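Local coordinates for enoyl-CoA hydratase/isomerase family protein (PDB 4FN7) that probably hydrates or isomerises the double bond of unsaturated acyl-CoA thioesters in lipid metabolism, as a member of the crotonase superfamily, at residues Ser6-Lys10 against Asn40-Val46; Gly47-Ile51 against Ala188-Ala192; Val97-Thr101 against Val184-Ala188; Met1-Val5 against Ser17-Gly21. All blocks are in the same frame, centred on the assembly; numbering follows the deposited sequence.

Contact 1: residues Ser6-Lys10 against Asn40-Val46; sequences SYTRK and NADRDDV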
loop_
_atom_site.group_PDB
_atom_site.type_symbol
_atom_site.label_atom_id
_atom_site.label_comp_id
_atom_site.label_asym_id
_atom_site.label_seq_id
_atom_site.Cartn_x
_atom_site.Cartn_y
_atom_site.Cartn_z
ATOM N N SER A 6 6.417 31.770 11.567
ATOM C CA SER A 6 5.637 32.923 11.134
ATOM C C SER A 6 4.269 32.468 10.654
ATOM O O SER A 6 4.118 31.369 10.111
ATOM C CB SER A 6 6.356 33.690 10.030
ATOM O OG SER A 6 6.431 32.921 8.847
ATOM N N TYR A 7 3.276 33.323 10.872
ATOM C CA TYR A 7 1.906 33.078 10.439
ATOM C C TYR A 7 1.447 34.242 9.578
ATOM O O TYR A 7 1.517 35.392 10.003
ATOM C CB TYR A 7 0.977 32.940 11.643
ATOM C CG TYR A 7 -0.477 32.867 11.248
ATOM C CD1 TYR A 7 -1.046 31.661 10.882
ATOM C CD2 TYR A 7 -1.279 34.003 11.238
ATOM C CE1 TYR A 7 -2.371 31.583 10.509
ATOM C CE2 TYR A 7 -2.609 33.930 10.866
ATOM C CZ TYR A 7 -3.148 32.712 10.506
ATOM O OH TYR A 7 -4.464 32.607 10.131
ATOM N N THR A 8 0.963 33.933 8.380
ATOM C CA THR A 8 0.500 34.949 7.448
ATOM C C THR A 8 -0.772 34.474 6.773
ATOM O O THR A 8 -0.788 33.428 6.130
ATOM C CB THR A 8 1.554 35.223 6.365
ATOM O OG1 THR A 8 2.831 35.429 6.982
ATOM C CG2 THR A 8 1.176 36.449 5.549
ATOM N N ARG A 9 -1.843 35.236 6.927
ATOM C CA ARG A 9 -3.064 34.930 6.199
ATOM C C ARG A 9 -3.034 35.613 4.836
ATOM O O ARG A 9 -2.786 36.815 4.738
ATOM C CB ARG A 9 -4.308 35.348 6.989
ATOM C CG ARG A 9 -5.609 35.070 6.240
ATOM C CD ARG A 9 -6.836 35.133 7.140
ATOM N NE ARG A 9 -7.017 36.444 7.754
ATOM C CZ ARG A 9 -8.138 36.843 8.348
ATOM N NH1 ARG A 9 -9.188 36.035 8.399
ATOM N NH2 ARG A 9 -8.215 38.055 8.883
ATOM N N LYS A 10 -3.263 34.832 3.786
ATOM C CA LYS A 10 -3.353 35.351 2.427
ATOM C C LYS A 10 -4.651 34.855 1.816
ATOM O O LYS A 10 -4.755 33.688 1.433
ATOM C CB LYS A 10 -2.190 34.850 1.569
ATOM C CG LYS A 10 -0.810 35.026 2.170
ATOM C CD LYS A 10 0.232 34.418 1.241
ATOM C CE LYS A 10 1.626 34.477 1.834
ATOM N NZ LYS A 10 2.616 33.831 0.930
ATOM N N ASN A 40 -4.033 30.399 15.389
ATOM C CA ASN A 40 -4.372 31.567 14.573
ATOM C C ASN A 40 -5.210 31.174 13.364
ATOM O O ASN A 40 -6.191 31.842 13.026
ATOM C CB ASN A 40 -3.126 32.309 14.082
ATOM C CG ASN A 40 -2.363 32.990 15.192
ATOM O OD1 ASN A 40 -2.896 33.244 16.268
ATOM N ND2 ASN A 40 -1.095 33.291 14.929
ATOM N N ALA A 41 -4.797 30.101 12.698
ATOM C CA ALA A 41 -5.518 29.608 11.537
ATOM C C ALA A 41 -6.934 29.206 11.918
ATOM O O ALA A 41 -7.877 29.432 11.155
ATOM C CB ALA A 41 -4.781 28.432 10.909
ATOM N N ASP A 42 -7.084 28.605 13.094
ATOM C CA ASP A 42 -8.408 28.267 13.613
ATOM C C ASP A 42 -9.260 29.521 13.793
ATOM O O ASP A 42 -10.417 29.571 13.364
ATOM C CB ASP A 42 -8.312 27.532 14.956
ATOM C CG ASP A 42 -7.794 26.104 14.828
ATOM O OD1 ASP A 42 -7.701 25.568 13.703
ATOM O OD2 ASP A 42 -7.507 25.501 15.884
ATOM N N ARG A 43 -8.686 30.528 14.445
ATOM C CA ARG A 43 -9.418 31.757 14.707
ATOM C C ARG A 43 -9.785 32.471 13.409
ATOM O O ARG A 43 -10.874 33.036 13.283
ATOM C CB ARG A 43 -8.607 32.666 15.637
ATOM C CG ARG A 43 -8.577 32.168 17.087
ATOM C CD ARG A 43 -7.860 33.112 18.063
ATOM N NE ARG A 43 -6.403 33.020 18.005
ATOM C CZ ARG A 43 -5.639 32.273 18.802
ATOM N NH1 ARG A 43 -6.168 31.503 19.742
ATOM N NH2 ARG A 43 -4.324 32.288 18.642
ATOM N N ASP A 44 -8.877 32.443 12.439
ATOM C CA ASP A 44 -9.114 33.116 11.167
ATOM C C ASP A 44 -10.032 32.302 10.250
ATOM O O ASP A 44 -10.505 32.812 9.233
ATOM C CB ASP A 44 -7.794 33.439 10.460
ATOM C CG ASP A 44 -7.056 34.606 11.090
ATOM O OD1 ASP A 44 -7.665 35.361 11.879
ATOM O OD2 ASP A 44 -5.860 34.785 10.781
ATOM N N ASP A 45 -10.287 31.047 10.618
ATOM C CA ASP A 45 -11.186 30.172 9.859
ATOM C C ASP A 45 -10.801 30.099 8.379
ATOM O O ASP A 45 -11.630 30.274 7.487
ATOM C CB ASP A 45 -12.643 30.622 10.035
ATOM C CG ASP A 45 -13.642 29.582 9.560
ATOM O OD1 ASP A 45 -13.282 28.391 9.472
ATOM O OD2 ASP A 45 -14.807 29.955 9.284
ATOM N N VAL A 46 -9.530 29.818 8.123
ATOM C CA VAL A 46 -9.013 29.853 6.761
ATOM C C VAL A 46 -9.488 28.668 5.920
ATOM O O VAL A 46 -9.949 27.662 6.452
ATOM C CB VAL A 46 -7.473 29.918 6.755
ATOM C CG1 VAL A 46 -6.998 31.152 7.518
ATOM C CG2 VAL A 46 -6.877 28.645 7.339
HETATM O O HOH W 1 -10.040 33.598 6.760
HETATM O O HOH W 2 -11.798 35.375 9.525
#

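Contact 2: residues Gly47-Ile51 against Ala188-Ala192; sequences GALVI and AEEAA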
loop_
_atom_site.group_PDB
_atom_site.type_symbol
_atom_site.label_atom_id
_atom_site.label_comp_id
_atom_site.label_asym_id
_atom_site.label_seq_id
_atom_site.Cartn_x
_atom_site.Cartn_y
_atom_site.Cartn_z
ATOM N N GLY A 47 -9.381 28.798 4.603
ATOM C CA GLY A 47 -9.798 27.738 3.700
ATOM C C GLY A 47 -8.833 26.560 3.635
ATOM O O GLY A 47 -9.244 25.434 3.368
ATOM N N ALA A 48 -7.550 26.827 3.855
ATOM C CA ALA A 48 -6.525 25.788 3.824
ATOM C C ALA A 48 -5.252 26.295 4.489
ATOM O O ALA A 48 -5.064 27.503 4.645
ATOM C CB ALA A 48 -6.245 25.346 2.394
ATOM N N LEU A 49 -4.398 25.359 4.906
ATOM C CA LEU A 49 -3.110 25.689 5.507
ATOM C C LEU A 49 -1.998 25.291 4.567
ATOM O O LEU A 49 -2.078 24.245 3.917
ATOM C CB LEU A 49 -2.857 24.894 6.790
ATOM C CG LEU A 49 -3.784 24.840 7.989
ATOM C CD1 LEU A 49 -3.050 24.161 9.132
ATOM C CD2 LEU A 49 -4.194 26.235 8.376
ATOM N N VAL A 50 -0.958 26.108 4.533
ATOM C CA VAL A 50 0.318 25.732 3.956
ATOM C C VAL A 50 1.348 25.810 5.066
ATOM O O VAL A 50 1.441 26.814 5.768
ATOM C CB VAL A 50 0.727 26.686 2.832
ATOM C CG1 VAL A 50 2.148 26.374 2.362
ATOM C CG2 VAL A 50 -0.258 26.604 1.686
ATOM N N ILE A 51 2.110 24.736 5.237
ATOM C CA ILE A 51 3.205 24.715 6.199
ATOM C C ILE A 51 4.516 24.530 5.446
ATOM O O ILE A 51 4.653 23.596 4.649
ATOM C CB ILE A 51 3.017 23.601 7.254
ATOM C CG1 ILE A 51 1.780 23.905 8.109
ATOM C CG2 ILE A 51 4.257 23.482 8.133
ATOM C CD1 ILE A 51 1.328 22.746 8.972
ATOM N N ALA A 188 2.766 24.925 -3.594
ATOM C CA ALA A 188 2.015 24.527 -2.407
ATOM C C ALA A 188 0.841 25.479 -2.153
ATOM O O ALA A 188 -0.264 25.036 -1.843
ATOM C CB ALA A 188 2.927 24.457 -1.178
ATOM N N GLU A 189 1.082 26.781 -2.291
ATOM C CA GLU A 189 0.031 27.767 -2.081
ATOM C C GLU A 189 -1.059 27.664 -3.144
ATOM O O GLU A 189 -2.244 27.778 -2.834
ATOM C CB GLU A 189 0.628 29.175 -2.021
ATOM C CG GLU A 189 1.440 29.403 -0.757
ATOM C CD GLU A 189 2.329 30.624 -0.824
ATOM O OE1 GLU A 189 2.507 31.171 -1.932
ATOM O OE2 GLU A 189 2.854 31.028 0.237
ATOM N N GLU A 190 -0.653 27.432 -4.388
ATOM C CA GLU A 190 -1.600 27.241 -5.482
ATOM C C GLU A 190 -2.492 26.030 -5.201
ATOM O O GLU A 190 -3.714 26.090 -5.351
ATOM C CB GLU A 190 -0.857 27.060 -6.809
ATOM C CG GLU A 190 -1.757 26.973 -8.026
ATOM C CD GLU A 190 -0.972 26.839 -9.317
ATOM O OE1 GLU A 190 -0.128 25.922 -9.412
ATOM O OE2 GLU A 190 -1.189 27.655 -10.237
ATOM N N ALA A 191 -1.873 24.929 -4.780
ATOM C CA ALA A 191 -2.610 23.711 -4.481
ATOM C C ALA A 191 -3.575 23.944 -3.318
ATOM O O ALA A 191 -4.732 23.524 -3.373
ATOM C CB ALA A 191 -1.649 22.568 -4.169
ATOM N N ALA A 192 -3.098 24.614 -2.272
ATOM C CA ALA A 192 -3.943 24.939 -1.128
ATOM C C ALA A 192 -5.170 25.757 -1.553
ATOM O O ALA A 192 -6.288 25.472 -1.120
ATOM C CB ALA A 192 -3.145 25.671 -0.068
#

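Contact 3: residues Val97-Thr101 against Val184-Ala188; sequences VMACT and VVSRA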
loop_
_atom_site.group_PDB
_atom_site.type_symbol
_atom_site.label_atom_id
_atom_site.label_comp_id
_atom_site.label_asym_id
_atom_site.label_seq_id
_atom_site.Cartn_x
_atom_site.Cartn_y
_atom_site.Cartn_z
ATOM N N VAL A 97 -1.485 21.638 3.201
ATOM C CA VAL A 97 -0.486 21.400 2.166
ATOM C C VAL A 97 0.895 21.687 2.712
ATOM O O VAL A 97 1.143 22.757 3.256
ATOM C CB VAL A 97 -0.736 22.270 0.913
ATOM C CG1 VAL A 97 0.274 21.936 -0.178
ATOM C CG2 VAL A 97 -2.151 22.060 0.404
ATOM N N MET A 98 1.794 20.715 2.570
ATOM C CA MET A 98 3.157 20.867 3.047
ATOM C C MET A 98 4.063 21.323 1.920
ATOM O O MET A 98 4.097 20.702 0.860
ATOM C CB MET A 98 3.682 19.544 3.605
ATOM C CG MET A 98 2.874 18.990 4.747
ATOM S SD MET A 98 3.032 20.014 6.212
ATOM C CE MET A 98 1.980 19.113 7.358
ATOM N N ALA A 99 4.797 22.404 2.167
ATOM C CA ALA A 99 5.859 22.860 1.281
ATOM C C ALA A 99 7.184 22.378 1.849
ATOM O O ALA A 99 7.761 23.008 2.736
ATOM C CB ALA A 99 5.849 24.374 1.177
ATOM N N CYS A 100 7.644 21.238 1.346
ATOM C CA CYS A 100 8.885 20.639 1.799
ATOM C C CYS A 100 10.054 21.358 1.133
ATOM O O CYS A 100 10.414 21.053 -0.001
ATOM C CB CYS A 100 8.885 19.159 1.435
ATOM S SG CYS A 100 10.141 18.194 2.260
ATOM N N THR A 101 10.633 22.323 1.844
ATOM C CA THR A 101 11.563 23.282 1.256
ATOM C C THR A 101 13.018 22.865 1.439
ATOM O O THR A 101 13.945 23.580 1.051
ATOM C CB THR A 101 11.342 24.673 1.871
ATOM O OG1 THR A 101 11.268 24.555 3.298
ATOM C CG2 THR A 101 10.039 25.276 1.361
ATOM N N VAL A 184 8.479 25.441 -5.073
ATOM C CA VAL A 184 7.860 24.550 -4.084
ATOM C C VAL A 184 6.791 25.289 -3.272
ATOM O O VAL A 184 5.663 24.823 -3.150
ATOM C CB VAL A 184 8.910 23.890 -3.154
ATOM C CG1 VAL A 184 8.242 23.226 -1.936
ATOM C CG2 VAL A 184 9.740 22.872 -3.934
ATOM N N VAL A 185 7.142 26.454 -2.743
ATOM C CA VAL A 185 6.210 27.196 -1.903
ATOM C C VAL A 185 5.032 27.731 -2.708
ATOM O O VAL A 185 3.879 27.577 -2.309
ATOM C CB VAL A 185 6.916 28.337 -1.147
ATOM C CG1 VAL A 185 5.894 29.217 -0.436
ATOM C CG2 VAL A 185 7.922 27.755 -0.160
ATOM N N SER A 186 5.309 28.352 -3.849
ATOM C CA SER A 186 4.220 28.924 -4.636
ATOM C C SER A 186 3.281 27.832 -5.148
ATOM O O SER A 186 2.067 28.015 -5.196
ATOM C CB SER A 186 4.745 29.802 -5.779
ATOM O OG SER A 186 5.562 29.064 -6.662
ATOM N N ARG A 187 3.838 26.679 -5.499
ATOM C CA ARG A 187 3.015 25.564 -5.938
ATOM C C ARG A 187 2.170 25.026 -4.778
ATOM O O ARG A 187 0.993 24.713 -4.953
ATOM C CB ARG A 187 3.874 24.464 -6.557
ATOM C CG ARG A 187 3.109 23.220 -6.918
ATOM C CD ARG A 187 1.978 23.480 -7.908
ATOM N NE ARG A 187 1.144 22.290 -7.966
ATOM C CZ ARG A 187 -0.179 22.286 -8.051
ATOM N NH1 ARG A 187 -0.856 23.424 -8.129
ATOM N NH2 ARG A 187 -0.824 21.128 -8.067
ATOM N N ALA A 188 2.766 24.925 -3.594
ATOM C CA ALA A 188 2.015 24.527 -2.407
ATOM C C ALA A 188 0.841 25.479 -2.153
ATOM O O ALA A 188 -0.264 25.036 -1.843
ATOM C CB ALA A 188 2.927 24.457 -1.178
#

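Contact 4: residues Met1-Val5 against Ser17-Gly21; sequences MSDPV and SMDDG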
loop_
_atom_site.group_PDB
_atom_site.type_symbol
_atom_site.label_atom_id
_atom_site.label_comp_id
_atom_site.label_asym_id
_atom_site.label_seq_id
_atom_site.Cartn_x
_atom_site.Cartn_y
_atom_site.Cartn_z
ATOM N N MET A 1 16.618 30.893 18.196
ATOM C CA MET A 1 16.001 31.938 17.388
ATOM C C MET A 1 14.670 32.394 17.959
ATOM O O MET A 1 13.876 31.598 18.451
ATOM C CB MET A 1 15.839 31.487 15.947
ATOM C CG MET A 1 15.287 32.540 15.025
ATOM S SD MET A 1 13.563 32.219 14.637
ATOM C CE MET A 1 13.373 33.212 13.145
ATOM N N SER A 2 14.443 33.695 17.851
ATOM C CA SER A 2 13.464 34.398 18.660
ATOM C C SER A 2 12.016 34.119 18.289
ATOM O O SER A 2 11.139 34.136 19.148
ATOM C CB SER A 2 13.738 35.897 18.571
ATOM O OG SER A 2 15.134 36.147 18.646
ATOM N N ASP A 3 11.764 33.887 17.007
ATOM C CA ASP A 3 10.408 33.664 16.527
ATOM C C ASP A 3 10.457 32.614 15.437
ATOM O O ASP A 3 10.501 32.938 14.253
ATOM C CB ASP A 3 9.805 34.962 15.996
ATOM C CG ASP A 3 9.618 35.997 17.084
ATOM O OD1 ASP A 3 8.652 35.870 17.864
ATOM O OD2 ASP A 3 10.438 36.931 17.167
ATOM N N PRO A 4 10.467 31.343 15.843
ATOM C CA PRO A 4 10.748 30.246 14.916
ATOM C C PRO A 4 9.625 29.926 13.938
ATOM O O PRO A 4 9.867 29.183 12.998
ATOM C CB PRO A 4 11.010 29.061 15.852
ATOM C CG PRO A 4 10.236 29.387 17.088
ATOM C CD PRO A 4 10.351 30.878 17.237
ATOM N N VAL A 5 8.430 30.471 14.150
ATOM C CA VAL A 5 7.329 30.254 13.222
ATOM C C VAL A 5 6.659 31.567 12.854
ATOM O O VAL A 5 6.368 32.388 13.721
ATOM C CB VAL A 5 6.267 29.317 13.817
ATOM C CG1 VAL A 5 5.077 29.192 12.873
ATOM C CG2 VAL A 5 6.863 27.955 14.102
ATOM N N SER A 17 5.260 29.228 8.393
ATOM C CA SER A 17 6.624 28.947 7.967
ATOM C C SER A 17 7.551 28.748 9.149
ATOM O O SER A 17 7.634 29.601 10.039
ATOM C CB SER A 17 7.153 30.082 7.091
ATOM O OG SER A 17 6.534 30.060 5.822
ATOM N N MET A 18 8.250 27.615 9.139
ATOM C CA MET A 18 9.247 27.312 10.153
ATOM C C MET A 18 10.604 27.847 9.730
ATOM O O MET A 18 11.095 27.532 8.641
ATOM C CB MET A 18 9.359 25.798 10.349
ATOM C CG MET A 18 8.116 25.133 10.918
ATOM S SD MET A 18 8.350 23.354 11.133
ATOM C CE MET A 18 8.381 22.813 9.424
ATOM N N ASP A 19 11.212 28.661 10.586
ATOM C CA ASP A 19 12.602 29.039 10.394
ATOM C C ASP A 19 13.218 29.445 11.716
ATOM O O ASP A 19 13.093 30.592 12.133
ATOM C CB ASP A 19 12.737 30.184 9.389
ATOM C CG ASP A 19 14.180 30.567 9.145
ATOM O OD1 ASP A 19 15.077 29.846 9.635
ATOM O OD2 ASP A 19 14.427 31.576 8.463
ATOM N N ASP A 20 13.874 28.504 12.386
ATOM C CA ASP A 20 14.536 28.834 13.639
ATOM C C ASP A 20 15.989 29.229 13.410
ATOM O O ASP A 20 16.756 29.353 14.358
ATOM C CB ASP A 20 14.426 27.687 14.654
ATOM C CG ASP A 20 15.288 26.492 14.296
ATOM O OD1 ASP A 20 15.789 26.419 13.155
ATOM O OD2 ASP A 20 15.442 25.610 15.169
ATOM N N GLY A 21 16.352 29.434 12.147
ATOM C CA GLY A 21 17.703 29.820 11.785
ATOM C C GLY A 21 18.682 28.663 11.780
ATOM O O GLY A 21 19.870 28.848 11.507
HETATM O O HOH W 3 16.822 28.246 17.418
#

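Contact 1: residues Ser6-Lys10 against Asn40-Val46
The Y7 ring carries N40 on one face and D44 at its edge. N40 CB stands over the middle of the ring, 3.5 Å from its centroid and almost on the normal, a CH-pi contact. At the rim, in the ring plane, Y7 OH donates a 2.7 Å hydrogen bond to D44 OD2, reaching that oxygen on its anti side. CG is anti to the backbone N (chi1 172°), which sends the ring out from the strand toward the helix; a tyrosine is long enough to bridge that gap, and its hydroxyl ends beside the D44 carboxylate. This carboxylate also lies over the R9 guanidinium, the two planes 14° apart, with D44 CG 3.6 Å above and offset toward the rim. The long salt bridge from R9 NE to D44 OD2 (3.6 Å) is therefore purely electrostatic. Two waters, both accepting from R9 NH1, donate to the D44 carbonyl O. D45, with positive phi, closes the helix in a Schellman motif, after which V46 CG1 packs 4.0 Å from R9 CD. The contact joins strand 5-10, at the sheet's edge, to the end of helix 28-44; Y7 and V46 both rest on A14 of the neighbouring strand 13-18.

Contact 2: residues Gly47-Ile51 against Ala188-Ala192
V50 and A192 make the tightest apolar contact here, V50 CG2 lying 3.5 Å from A192 CB. The two branches of V50 divide the work. CG1 is anti to the backbone N (chi1 173°), and that torsion brings it to A188 CB, at 4.1 Å, while CG2 is turned to A192 and also brushes the aliphatic CG of E189. One turn of helix separates A188 from A192, so a single branched side chain can touch both methyls. Near the start of the strand A48 CB meets A192 CB at 4.0 Å and lies 3.5 Å from the A192 carbonyl O. Small alanines suit this face: their methyls let the backbones close to 5.6 Å between the CA atoms of A48 and A192, and no hydrogen bond crosses the interface.

Backbone bonds hold these first-shell groups in place. A192 N bonds to A188 O within the helix, while A48 and V50 are tied into the sheet through A14. E189 is modelled in two conformers; in one of them its carboxylate forms a salt bridge with K10, with its CG beside V50. L49 and I51 project to the other face of the sheet, against L89 of helix 73-90. Strand 48-52 thus lies between two helical layers, with helix 184-195 running nearly antiparallel to it and also touching I13 of strand 13-18 and V97 of strand 96-100.

Contact 3: residues Val97-Thr101 against Val184-Ala188
Methyl-to-methyl packing carries this interface, and A99 is its hub. A99 CB sits 3.8 Å from A188 CB and 4.1 Å from V184 CG1, with V185 CG2 a little farther off, so one small side chain is received by three residues, V184, V185 and A188, at the start of the helix. V97 extends the row: its CG1, anti to the backbone N (chi1 -177°), reaches A188 CB at 3.8 Å. At the far end T101 CG2 and V185 CG2 meet at 3.6 Å, the two side chains slanting across one another. Alanine and valine suit the site because they fill it with short, stiff side chains that bring the axes of the segments 97-100 and 184-188 within 7.7 Å.

A second group of contacts sets methyls against backbone oxygens. V97 CG1 lies 3.6 Å from A188 O, and V184 CG1 lies 3.6 Å from C100 O; these are van der Waals contacts, and no hydrogen bond crosses the interface.

Polar anchoring comes from around it. T101 turns its CG2 to the helix while its OG1 bonds to the carbonyl O of N54, a division of labour that a threonine allows.

Strand and helix run almost antiparallel. Strand 96-100 is hydrogen-bonded in parallel to its neighbours 48-52 and 117-120, and M98 faces the opposite side, against F58 and L112. A central parallel strand covered by helices in this way is characteristic of the alpha/beta core of the crotonase fold.

Contact 4: residues Met1-Val5 against Ser17-Gly21
D19 N donates to P4 O a sound backbone hydrogen bond of 2.8 Å, with an N-H...O angle of 163°. The same carbonyl oxygen is approached by M18 CA at 3.5 Å, a CA-H...O contact, so P4 O is held by an amide and a polarised C-H together. A similar contact joins V5 CA to S17 O at 3.3 Å. These belong to the antiparallel, non-hydrogen-bonded pair V5 and M18, whose side chains share a sheet face; V5 CG2 and M18 CG come to 4.4 Å there. Valine and methionine suit that face because helix 28-44 covers it, V5 lying on M30, A33 and A37 and M18 on L34.

Beyond the pair the chains leave strand geometry. P4 has no N-H to offer a partner, and its ring CB packs on D20 CB at 3.9 Å. D19 OD1 accepts from G21 N at 2.8 Å, approached from above the carboxylate plane: an Asx turn. It also accepts from N54. The positive phi of G21 favours glycine. D20, whose CG lies between the backbone N and the carbonyl carbon (chi1 72°), directs OD1 to the amide of K22. A water may bridge M1 N to D20 O, though the placement of M1 is doubtful.

On the opposite face S17 OG bonds to T52. The whole is the open end of the beta hairpin of strands 5-10 and 13-18, which begins the crotonase-family sheet at its edge.

All four contacts converge on one mixed sheet. Contacts 2 and 3 are the most intimate pair, with centres 8 Å apart: they share A188, both use helix 184-195, and their strands are joined by L49 O to V97 N and I51 O to A99 N, each 2.8 Å. Contact 1, with its centre 11 Å from that of contact 2, uses helix 28-44 on the other face, where A41 CB packs 3.4 Å from L49 CD2; in one conformer of E189, K10 NZ forms a salt bridge with E189 OE2 at 2.9 Å. Contact 4 lies about 17 Å from contact 1, centre to centre, yet their strands 5-10 and 13-18 form one hairpin, joined by a probable hydrogen bond from S6 N to S17 O. The structure is an apo form.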